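Local coordinates for adhesion and penetration protein autotransporter (Haemophilus influenzae, PDB 3SYJ), which is a probable serine protease displayed on the bacterial surface that promotes adherence to and invasion of host cells, and bacterial aggregation, at residues Gly578-Phe589 and Ala629-Val640; Asn651-Phe662 and Ser706-Val717. All blocks are in the same frame, centred on the assembly; numbering follows the deposited sequence.

How the interactions relate
Interactions 1 and 2 join neighbouring coils of the parallel beta-helix in the passenger domain of the autotransporter. Interaction 1 closes at Val640 before interaction 2 opens at Asn651, and their centres lie about 10 Å apart. Strands 631-634 and 645-654 are parallel neighbours, as are 638-641 and 659-662, so the second segment of interaction 1 lies next to the first segment of interaction 2. Backbone bonding such as Phe632 with Asn651, and the stacked rings of Phe632 and Trp652, join them. The two contacts thereby continue one solenoid, within its second beta-solenoid repeat region and away from the probable protease site.

Interaction 1. Residues Gly578-Phe589 and Ala629-Val640; sequences GDITQTKGKLFF and AENFQIKGGSAV
Fully extended, with CG anti to the backbone N (chi1 -180°) and chi2 also anti, Gln582 carries its amide inside the bend to the backbone of Ser638. Its NE2 donates a hydrogen bond to Ser638 O (2.9 Å), from above that carbonyl's plane rather than on a lone pair, while the same oxygen takes the backbone N-H of Leu587. A second hydrogen bond from Gln582 NE2, to Lys584 O at 3.1 Å, fixes the rotation of the amide and ties the buried group to its own bend as well as to the start of strand 638-640. Its OE1 rests 3.4 Å from Ala639 CB. On the outer face, Asp579 has CG beside its own N (chi1 -62°), which lets OD1 accept a hydrogen bond from Asn631 ND2 at 3.0 Å; the donor tilts out of the carboxylate plane, and the two flat groups stand nearly perpendicular. A water donates to both Asp579 OD1 and Glu630 OE1, probably easing the approach of these two acids, and Glu630 also pairs with Arg554.

On the face of Lys586 and Ser638, Val640 CB sits over the centre of the Phe588 ring in a CH-pi contact. In an offset edge-to-face pair, the edge of Phe632 turns toward the face of Phe589, centroids 5.8 Å apart. The backbones pair in parallel on either side of the bend, as in successive coils of a beta-helix. Strand 555-559 flanks 579-582, strand 567-575 flanks 586-589, and strand 645-654 continues the stack beyond 631-634.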
loop_
_atom_site.group_PDB
_atom_site.type_symbol
_atom_site.label_atom_id
_atom_site.label_comp_id
_atom_site.label_asym_id
_atom_site.label_seq_id
_atom_site.Cartn_x
_atom_site.Cartn_y
_atom_site.Cartn_z
ATOM N N GLY A 578 -20.220 1.512 -19.396
ATOM C CA GLY A 578 -20.166 0.250 -20.099
ATOM C C GLY A 578 -18.795 0.077 -20.716
ATOM O O GLY A 578 -17.870 0.830 -20.409
ATOM N N ASP A 579 -18.662 -0.904 -21.599
ATOM C CA ASP A 579 -17.361 -1.274 -22.123
ATOM C C ASP A 579 -17.255 -1.032 -23.611
ATOM O O ASP A 579 -18.265 -0.882 -24.299
ATOM C CB ASP A 579 -17.101 -2.758 -21.884
ATOM C CG ASP A 579 -17.068 -3.117 -20.426
ATOM O OD1 ASP A 579 -16.858 -2.214 -19.591
ATOM O OD2 ASP A 579 -17.248 -4.312 -20.119
ATOM N N ILE A 580 -16.016 -1.015 -24.094
ATOM C CA ILE A 580 -15.730 -1.091 -25.516
ATOM C C ILE A 580 -14.967 -2.388 -25.747
ATOM O O ILE A 580 -13.941 -2.643 -25.101
ATOM C CB ILE A 580 -14.885 0.109 -26.013
ATOM C CG1 ILE A 580 -15.660 1.417 -25.855
ATOM C CG2 ILE A 580 -14.485 -0.076 -27.469
ATOM C CD1 ILE A 580 -14.864 2.649 -26.249
ATOM N N THR A 581 -15.482 -3.202 -26.665
ATOM C CA THR A 581 -14.909 -4.507 -26.980
ATOM C C THR A 581 -14.449 -4.595 -28.432
ATOM O O THR A 581 -15.190 -4.249 -29.353
ATOM C CB THR A 581 -15.940 -5.626 -26.729
ATOM O OG1 THR A 581 -16.308 -5.623 -25.345
ATOM C CG2 THR A 581 -15.367 -6.997 -27.114
ATOM N N GLN A 582 -13.225 -5.067 -28.637
ATOM C CA GLN A 582 -12.729 -5.292 -29.988
ATOM C C GLN A 582 -12.357 -6.762 -30.193
ATOM O O GLN A 582 -11.599 -7.339 -29.410
ATOM C CB GLN A 582 -11.529 -4.392 -30.272
ATOM C CG GLN A 582 -10.959 -4.562 -31.662
ATOM C CD GLN A 582 -9.731 -3.708 -31.885
ATOM O OE1 GLN A 582 -9.266 -3.024 -30.975
ATOM N NE2 GLN A 582 -9.194 -3.748 -33.098
ATOM N N THR A 583 -12.885 -7.369 -31.247
ATOM C CA THR A 583 -12.621 -8.782 -31.502
ATOM C C THR A 583 -11.612 -8.991 -32.620
ATOM O O THR A 583 -11.051 -10.073 -32.758
ATOM C CB THR A 583 -13.905 -9.538 -31.862
ATOM O OG1 THR A 583 -14.425 -9.030 -33.096
ATOM C CG2 THR A 583 -14.951 -9.366 -30.767
ATOM N N LYS A 584 -11.376 -7.956 -33.417
ATOM C CA LYS A 584 -10.524 -8.090 -34.590
ATOM C C LYS A 584 -10.322 -6.737 -35.260
ATOM O O LYS A 584 -10.899 -5.738 -34.839
ATOM C CB LYS A 584 -11.162 -9.067 -35.580
ATOM C CG LYS A 584 -10.215 -9.609 -36.635
ATOM C CD LYS A 584 -10.944 -10.540 -37.583
ATOM C CE LYS A 584 -11.558 -11.701 -36.829
ATOM N NZ LYS A 584 -11.998 -12.785 -37.746
ATOM N N GLY A 585 -9.503 -6.703 -36.303
ATOM C CA GLY A 585 -9.342 -5.499 -37.093
ATOM C C GLY A 585 -8.546 -4.439 -36.371
ATOM O O GLY A 585 -7.805 -4.737 -35.439
ATOM N N LYS A 586 -8.699 -3.195 -36.814
ATOM C CA LYS A 586 -7.964 -2.082 -36.234
ATOM C C LYS A 586 -8.918 -1.027 -35.700
ATOM O O LYS A 586 -9.873 -0.643 -36.374
ATOM C CB LYS A 586 -6.994 -1.478 -37.256
ATOM C CG LYS A 586 -5.937 -2.465 -37.732
ATOM C CD LYS A 586 -4.891 -1.799 -38.605
ATOM C CE LYS A 586 -5.428 -1.478 -39.993
ATOM N NZ LYS A 586 -5.252 -2.606 -40.946
ATOM N N LEU A 587 -8.650 -0.572 -34.477
ATOM C CA LEU A 587 -9.497 0.409 -33.815
ATOM C C LEU A 587 -8.652 1.602 -33.374
ATOM O O LEU A 587 -7.727 1.449 -32.576
ATOM C CB LEU A 587 -10.199 -0.232 -32.614
ATOM C CG LEU A 587 -11.118 0.643 -31.763
ATOM C CD1 LEU A 587 -12.265 1.197 -32.598
ATOM C CD2 LEU A 587 -11.646 -0.153 -30.581
ATOM N N PHE A 588 -8.969 2.785 -33.900
ATOM C CA PHE A 588 -8.198 3.990 -33.601
ATOM C C PHE A 588 -9.000 4.961 -32.761
ATOM O O PHE A 588 -10.126 5.309 -33.113
ATOM C CB PHE A 588 -7.760 4.701 -34.893
ATOM C CG PHE A 588 -6.459 4.193 -35.462
ATOM C CD1 PHE A 588 -6.362 2.906 -35.960
ATOM C CD2 PHE A 588 -5.339 5.005 -35.504
ATOM C CE1 PHE A 588 -5.167 2.436 -36.484
ATOM C CE2 PHE A 588 -4.145 4.541 -36.030
ATOM C CZ PHE A 588 -4.063 3.257 -36.522
ATOM N N PHE A 589 -8.422 5.384 -31.642
ATOM C CA PHE A 589 -8.946 6.514 -30.880
ATOM C C PHE A 589 -8.076 7.707 -31.227
ATOM O O PHE A 589 -6.865 7.685 -31.006
ATOM C CB PHE A 589 -8.885 6.248 -29.377
ATOM C CG PHE A 589 -9.695 5.065 -28.932
ATOM C CD1 PHE A 589 -10.982 5.231 -28.447
ATOM C CD2 PHE A 589 -9.163 3.790 -28.993
ATOM C CE1 PHE A 589 -11.729 4.140 -28.029
ATOM C CE2 PHE A 589 -9.895 2.698 -28.586
ATOM C CZ PHE A 589 -11.185 2.871 -28.102
ATOM N N ALA A 629 -14.496 4.981 -20.887
ATOM C CA ALA A 629 -15.369 3.841 -20.739
ATOM C C ALA A 629 -15.006 3.186 -19.416
ATOM O O ALA A 629 -14.022 3.570 -18.779
ATOM C CB ALA A 629 -15.181 2.869 -21.894
ATOM N N GLU A 630 -15.803 2.212 -18.993
ATOM C CA GLU A 630 -15.457 1.400 -17.830
ATOM C C GLU A 630 -14.297 0.452 -18.171
ATOM O O GLU A 630 -13.244 0.495 -17.540
ATOM C CB GLU A 630 -16.699 0.667 -17.287
ATOM C CG GLU A 630 -17.742 1.644 -16.702
ATOM C CD GLU A 630 -19.019 0.990 -16.171
ATOM O OE1 GLU A 630 -19.224 -0.222 -16.364
ATOM O OE2 GLU A 630 -19.837 1.709 -15.557
ATOM N N ASN A 631 -14.477 -0.378 -19.190
ATOM C CA ASN A 631 -13.403 -1.261 -19.620
ATOM C C ASN A 631 -13.184 -1.217 -21.118
ATOM O O ASN A 631 -14.129 -1.058 -21.892
ATOM C CB ASN A 631 -13.674 -2.710 -19.207
ATOM C CG ASN A 631 -13.865 -2.871 -17.711
ATOM O OD1 ASN A 631 -12.919 -3.165 -16.974
ATOM N ND2 ASN A 631 -15.096 -2.676 -17.253
ATOM N N PHE A 632 -11.926 -1.361 -21.517
ATOM C CA PHE A 632 -11.582 -1.631 -22.898
ATOM C C PHE A 632 -11.128 -3.082 -22.969
ATOM O O PHE A 632 -10.065 -3.438 -22.469
ATOM C CB PHE A 632 -10.458 -0.711 -23.376
ATOM C CG PHE A 632 -10.756 0.750 -23.203
ATOM C CD1 PHE A 632 -11.419 1.458 -24.195
ATOM C CD2 PHE A 632 -10.371 1.414 -22.047
ATOM C CE1 PHE A 632 -11.699 2.799 -24.035
ATOM C CE2 PHE A 632 -10.642 2.757 -21.880
ATOM C CZ PHE A 632 -11.308 3.456 -22.873
ATOM N N GLN A 633 -11.948 -3.925 -23.578
ATOM C CA GLN A 633 -11.595 -5.322 -23.725
ATOM C C GLN A 633 -11.164 -5.562 -25.156
ATOM O O GLN A 633 -11.994 -5.708 -26.052
ATOM C CB GLN A 633 -12.784 -6.212 -23.362
ATOM C CG GLN A 633 -13.568 -5.689 -22.177
ATOM C CD GLN A 633 -14.520 -6.712 -21.594
ATOM O OE1 GLN A 633 -14.492 -7.889 -21.964
ATOM N NE2 GLN A 633 -15.368 -6.269 -20.666
ATOM N N ILE A 634 -9.859 -5.581 -25.373
ATOM C CA ILE A 634 -9.324 -5.856 -26.692
ATOM C C ILE A 634 -9.051 -7.351 -26.743
ATOM O O ILE A 634 -7.984 -7.806 -26.342
ATOM C CB ILE A 634 -8.037 -5.045 -26.947
ATOM C CG1 ILE A 634 -8.209 -3.608 -26.445
ATOM C CG2 ILE A 634 -7.652 -5.065 -28.418
ATOM C CD1 ILE A 634 -9.462 -2.906 -26.963
ATOM N N LYS A 635 -10.044 -8.109 -27.203
ATOM C CA LYS A 635 -9.981 -9.569 -27.219
ATOM C C LYS A 635 -9.288 -10.097 -28.468
ATOM O O LYS A 635 -9.050 -11.296 -28.600
ATOM C CB LYS A 635 -11.388 -10.164 -27.144
ATOM C CG LYS A 635 -12.178 -9.772 -25.905
ATOM C CD LYS A 635 -13.520 -10.483 -25.888
ATOM C CE LYS A 635 -14.298 -10.188 -24.617
ATOM N NZ LYS A 635 -15.628 -10.859 -24.650
ATOM N N GLY A 636 -8.977 -9.200 -29.393
ATOM C CA GLY A 636 -8.326 -9.595 -30.625
ATOM C C GLY A 636 -8.136 -8.381 -31.494
ATOM O O GLY A 636 -8.781 -7.357 -31.275
ATOM N N GLY A 637 -7.249 -8.486 -32.476
ATOM C CA GLY A 637 -6.926 -7.360 -33.327
ATOM C C GLY A 637 -5.997 -6.352 -32.667
ATOM O O GLY A 637 -5.164 -6.695 -31.825
ATOM N N SER A 638 -6.150 -5.091 -33.053
ATOM C CA SER A 638 -5.245 -4.051 -32.615
ATOM C C SER A 638 -5.978 -2.742 -32.300
ATOM O O SER A 638 -6.708 -2.211 -33.144
ATOM C CB SER A 638 -4.200 -3.816 -33.700
ATOM O OG SER A 638 -3.041 -3.208 -33.149
ATOM N N ALA A 639 -5.777 -2.241 -31.082
ATOM C CA ALA A 639 -6.314 -0.950 -30.638
ATOM C C ALA A 639 -5.205 0.100 -30.563
ATOM O O ALA A 639 -4.170 -0.132 -29.944
ATOM C CB ALA A 639 -6.999 -1.091 -29.273
ATOM N N VAL A 640 -5.421 1.259 -31.179
ATOM C CA VAL A 640 -4.390 2.293 -31.208
ATOM C C VAL A 640 -4.936 3.624 -30.718
ATOM O O VAL A 640 -5.960 4.099 -31.211
ATOM C CB VAL A 640 -3.826 2.484 -32.629
ATOM C CG1 VAL A 640 -2.720 3.542 -32.629
ATOM C CG2 VAL A 640 -3.312 1.167 -33.188
HETATM O O HOH W 1 -18.726 -2.527 -17.499
#

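Interaction 2. Residues Asn651-Phe662 and Ser706-Val717; sequences NWTVSNNANATF and SINLTDNATANV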
loop_
_atom_site.group_PDB
_atom_site.type_symbol
_atom_site.label_atom_id
_atom_site.label_comp_id
_atom_site.label_asym_id
_atom_site.label_seq_id
_atom_site.Cartn_x
_atom_site.Cartn_y
_atom_site.Cartn_z
ATOM N N ASN A 651 -10.228 0.986 -17.694
ATOM C CA ASN A 651 -9.258 -0.087 -17.507
ATOM C C ASN A 651 -9.159 -0.964 -18.742
ATOM O O ASN A 651 -10.160 -1.226 -19.403
ATOM C CB ASN A 651 -9.606 -0.924 -16.272
ATOM C CG ASN A 651 -9.553 -0.112 -14.984
ATOM O OD1 ASN A 651 -8.656 0.710 -14.781
ATOM N ND2 ASN A 651 -10.523 -0.338 -14.110
ATOM N N TRP A 652 -7.950 -1.415 -19.048
ATOM C CA TRP A 652 -7.695 -2.147 -20.282
ATOM C C TRP A 652 -7.450 -3.618 -20.006
ATOM O O TRP A 652 -6.716 -3.969 -19.088
ATOM C CB TRP A 652 -6.490 -1.546 -21.026
ATOM C CG TRP A 652 -6.786 -0.209 -21.662
ATOM C CD1 TRP A 652 -6.886 1.004 -21.028
ATOM C CD2 TRP A 652 -7.032 0.045 -23.053
ATOM N NE1 TRP A 652 -7.183 1.988 -21.939
ATOM C CE2 TRP A 652 -7.276 1.427 -23.188
ATOM C CE3 TRP A 652 -7.066 -0.762 -24.195
ATOM C CZ2 TRP A 652 -7.555 2.017 -24.420
ATOM C CZ3 TRP A 652 -7.349 -0.175 -25.417
ATOM C CH2 TRP A 652 -7.588 1.201 -25.520
ATOM N N THR A 653 -8.077 -4.472 -20.808
ATOM C CA THR A 653 -7.770 -5.894 -20.814
ATOM C C THR A 653 -7.478 -6.363 -22.238
ATOM O O THR A 653 -8.361 -6.379 -23.095
ATOM C CB THR A 653 -8.913 -6.736 -20.228
ATOM O OG1 THR A 653 -9.149 -6.338 -18.874
ATOM C CG2 THR A 653 -8.542 -8.211 -20.258
ATOM N N VAL A 654 -6.229 -6.733 -22.482
ATOM C CA VAL A 654 -5.810 -7.187 -23.796
ATOM C C VAL A 654 -5.463 -8.665 -23.695
ATOM O O VAL A 654 -4.642 -9.061 -22.864
ATOM C CB VAL A 654 -4.594 -6.388 -24.284
ATOM C CG1 VAL A 654 -4.326 -6.660 -25.752
ATOM C CG2 VAL A 654 -4.820 -4.906 -24.045
ATOM N N SER A 655 -6.095 -9.484 -24.528
ATOM C CA SER A 655 -5.973 -10.926 -24.386
ATOM C C SER A 655 -5.702 -11.611 -25.722
ATOM O O SER A 655 -5.568 -10.950 -26.750
ATOM C CB SER A 655 -7.226 -11.501 -23.724
ATOM O OG SER A 655 -8.377 -11.221 -24.490
ATOM N N ASN A 656 -5.622 -12.939 -25.694
ATOM C CA ASN A 656 -5.249 -13.722 -26.868
ATOM C C ASN A 656 -4.003 -13.149 -27.533
ATOM O O ASN A 656 -3.007 -12.905 -26.864
ATOM C CB ASN A 656 -6.414 -13.799 -27.848
ATOM C CG ASN A 656 -7.667 -14.355 -27.208
ATOM O OD1 ASN A 656 -7.637 -15.420 -26.590
ATOM N ND2 ASN A 656 -8.777 -13.635 -27.347
ATOM N N ASN A 657 -4.064 -12.936 -28.844
ATOM C CA ASN A 657 -2.962 -12.329 -29.580
ATOM C C ASN A 657 -3.242 -10.871 -29.913
ATOM O O ASN A 657 -2.734 -10.348 -30.898
ATOM C CB ASN A 657 -2.689 -13.096 -30.872
ATOM C CG ASN A 657 -2.332 -14.543 -30.625
ATOM O OD1 ASN A 657 -1.420 -14.846 -29.855
ATOM N ND2 ASN A 657 -3.052 -15.449 -31.277
ATOM N N ALA A 658 -4.051 -10.219 -29.087
ATOM C CA ALA A 658 -4.445 -8.840 -29.338
ATOM C C ALA A 658 -3.299 -7.873 -29.052
ATOM O O ALA A 658 -2.271 -8.258 -28.496
ATOM C CB ALA A 658 -5.655 -8.483 -28.503
ATOM N N ASN A 659 -3.479 -6.618 -29.437
ATOM C CA ASN A 659 -2.479 -5.600 -29.156
ATOM C C ASN A 659 -3.101 -4.239 -28.866
ATOM O O ASN A 659 -4.158 -3.911 -29.402
ATOM C CB ASN A 659 -1.484 -5.502 -30.312
ATOM C CG ASN A 659 -0.277 -4.662 -29.959
ATOM O OD1 ASN A 659 -0.395 -3.463 -29.683
ATOM N ND2 ASN A 659 0.899 -5.288 -29.955
ATOM N N ALA A 660 -2.451 -3.458 -28.007
ATOM C CA ALA A 660 -2.878 -2.089 -27.713
ATOM C C ALA A 660 -1.671 -1.160 -27.675
ATOM O O ALA A 660 -0.690 -1.446 -26.989
ATOM C CB ALA A 660 -3.625 -2.028 -26.402
ATOM N N THR A 661 -1.747 -0.052 -28.408
ATOM C CA THR A 661 -0.631 0.880 -28.511
ATOM C C THR A 661 -1.069 2.306 -28.189
ATOM O O THR A 661 -2.110 2.760 -28.670
ATOM C CB THR A 661 -0.031 0.851 -29.927
ATOM O OG1 THR A 661 0.356 -0.489 -30.247
ATOM C CG2 THR A 661 1.177 1.780 -30.025
ATOM N N PHE A 662 -0.273 3.005 -27.381
ATOM C CA PHE A 662 -0.607 4.360 -26.943
ATOM C C PHE A 662 0.492 5.371 -27.271
ATOM O O PHE A 662 1.666 5.144 -26.971
ATOM C CB PHE A 662 -0.840 4.407 -25.432
ATOM C CG PHE A 662 -1.850 3.416 -24.924
ATOM C CD1 PHE A 662 -3.127 3.825 -24.577
ATOM C CD2 PHE A 662 -1.509 2.084 -24.754
ATOM C CE1 PHE A 662 -4.055 2.919 -24.090
ATOM C CE2 PHE A 662 -2.430 1.175 -24.263
ATOM C CZ PHE A 662 -3.706 1.595 -23.928
ATOM N N SER A 706 -5.816 1.094 -15.599
ATOM C CA SER A 706 -4.781 0.088 -15.457
ATOM C C SER A 706 -4.790 -0.786 -16.685
ATOM O O SER A 706 -5.732 -0.744 -17.473
ATOM C CB SER A 706 -5.047 -0.765 -14.225
ATOM O OG SER A 706 -6.356 -1.308 -14.307
ATOM N N ILE A 707 -3.741 -1.578 -16.853
ATOM C CA ILE A 707 -3.639 -2.442 -18.013
ATOM C C ILE A 707 -3.388 -3.886 -17.607
ATOM O O ILE A 707 -2.472 -4.185 -16.846
ATOM C CB ILE A 707 -2.528 -1.971 -18.970
ATOM C CG1 ILE A 707 -2.752 -0.511 -19.365
ATOM C CG2 ILE A 707 -2.471 -2.866 -20.212
ATOM C CD1 ILE A 707 -1.718 0.022 -20.336
ATOM N N ASN A 708 -4.220 -4.783 -18.113
ATOM C CA ASN A 708 -4.002 -6.197 -17.903
ATOM C C ASN A 708 -3.772 -6.896 -19.219
ATOM O O ASN A 708 -4.597 -6.810 -20.130
ATOM C CB ASN A 708 -5.187 -6.824 -17.186
ATOM C CG ASN A 708 -5.182 -6.534 -15.713
ATOM O OD1 ASN A 708 -5.271 -7.449 -14.896
ATOM N ND2 ASN A 708 -5.057 -5.261 -15.357
ATOM N N LEU A 709 -2.640 -7.583 -19.314
ATOM C CA LEU A 709 -2.316 -8.387 -20.477
ATOM C C LEU A 709 -2.344 -9.865 -20.109
ATOM O O LEU A 709 -1.785 -10.270 -19.085
ATOM C CB LEU A 709 -0.935 -8.013 -21.018
ATOM C CG LEU A 709 -0.700 -6.537 -21.309
ATOM C CD1 LEU A 709 0.681 -6.340 -21.901
ATOM C CD2 LEU A 709 -1.760 -6.027 -22.259
ATOM N N THR A 710 -3.002 -10.667 -20.940
ATOM C CA THR A 710 -3.038 -12.109 -20.730
ATOM C C THR A 710 -2.650 -12.822 -22.018
ATOM O O THR A 710 -2.430 -12.179 -23.046
ATOM C CB THR A 710 -4.422 -12.591 -20.238
ATOM O OG1 THR A 710 -5.410 -12.362 -21.252
ATOM C CG2 THR A 710 -4.825 -11.849 -18.966
ATOM N N ASP A 711 -2.544 -14.145 -21.952
ATOM C CA ASP A 711 -2.209 -14.953 -23.118
ATOM C C ASP A 711 -0.978 -14.420 -23.833
ATOM O O ASP A 711 0.077 -14.288 -23.224
ATOM C CB ASP A 711 -3.407 -15.023 -24.059
ATOM C CG ASP A 711 -4.701 -15.299 -23.320
ATOM O OD1 ASP A 711 -4.748 -16.289 -22.558
ATOM O OD2 ASP A 711 -5.664 -14.522 -23.488
ATOM N N ASN A 712 -1.109 -14.114 -25.120
ATOM C CA ASN A 712 0.008 -13.588 -25.896
ATOM C C ASN A 712 -0.104 -12.096 -26.158
ATOM O O ASN A 712 0.563 -11.563 -27.037
ATOM C CB ASN A 712 0.119 -14.309 -27.238
ATOM C CG ASN A 712 0.614 -15.729 -27.103
ATOM O OD1 ASN A 712 0.877 -16.206 -26.001
ATOM N ND2 ASN A 712 0.743 -16.418 -28.231
ATOM N N ALA A 713 -0.951 -11.423 -25.394
ATOM C CA ALA A 713 -1.222 -10.010 -25.632
ATOM C C ALA A 713 0.015 -9.119 -25.501
ATOM O O ALA A 713 0.930 -9.401 -24.728
ATOM C CB ALA A 713 -2.337 -9.526 -24.720
ATOM N N THR A 714 0.029 -8.041 -26.273
ATOM C CA THR A 714 1.114 -7.075 -26.228
ATOM C C THR A 714 0.553 -5.679 -26.017
ATOM O O THR A 714 -0.504 -5.348 -26.545
ATOM C CB THR A 714 1.916 -7.098 -27.534
ATOM O OG1 THR A 714 2.566 -8.368 -27.668
ATOM C CG2 THR A 714 2.965 -6.000 -27.538
ATOM N N ALA A 715 1.254 -4.867 -25.234
ATOM C CA ALA A 715 0.896 -3.459 -25.089
ATOM C C ALA A 715 2.129 -2.565 -25.157
ATOM O O ALA A 715 3.208 -2.929 -24.687
ATOM C CB ALA A 715 0.128 -3.220 -23.810
ATOM N N ASN A 716 1.955 -1.386 -25.741
ATOM C CA ASN A 716 3.063 -0.486 -25.999
ATOM C C ASN A 716 2.684 0.953 -25.664
ATOM O O ASN A 716 1.849 1.549 -26.339
ATOM C CB ASN A 716 3.437 -0.585 -27.474
ATOM C CG ASN A 716 4.931 -0.563 -27.699
ATOM O OD1 ASN A 716 5.603 0.462 -27.500
ATOM N ND2 ASN A 716 5.469 -1.702 -28.129
ATOM N N VAL A 717 3.276 1.507 -24.613
ATOM C CA VAL A 717 3.080 2.918 -24.308
ATOM C C VAL A 717 4.339 3.668 -24.692
ATOM O O VAL A 717 5.409 3.410 -24.145
ATOM C CB VAL A 717 2.763 3.166 -22.824
ATOM C CG1 VAL A 717 2.699 4.661 -22.549
ATOM C CG2 VAL A 717 1.453 2.507 -22.443
#
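Val654 and Leu709 run alongside each other into the interior, with Val654 CB 3.5 Å from Leu709 CD2. Leu709 reaches this spot with CG beside its backbone N (chi1 -53°), and Val654 CG1 turns to Ala713 CB at 3.6 Å. Farther along, Phe662 CD2 rests 3.8 Å from Val717 CG2, and its CE2 meets Ile707 CD1, which approaches from the opposite direction. The rim of the same phenyl stands against Trp652, whose ring it covers on one face with CZ.

Stacking of like positions in successive coils, here with mostly apolar groups inside and polar ones outside, is characteristic of a parallel beta-helix: 651-654 pairs with 707-709 and 659-662 with 714-717, and each coil bends between them through a type II' turn, Ser655-Ala658 stacked on Thr710-Ala713.

At these turns the polar edge begins. Asp711 OD2 accepts the N-H of Asn656 at 2.7 Å, from the anti side of the carboxylate, whose plane lies only 9° from that of the Asn656 side-chain amide; ND2 of that amide bonds to Lys635 O of the preceding coil. Beside it, Asn712 ND2 makes a weak bond to Asn657 OD1. At the far end, Asn651 OD1 takes the backbone N-H of Ser706 at 3.0 Å and, weakly, its hydroxyl.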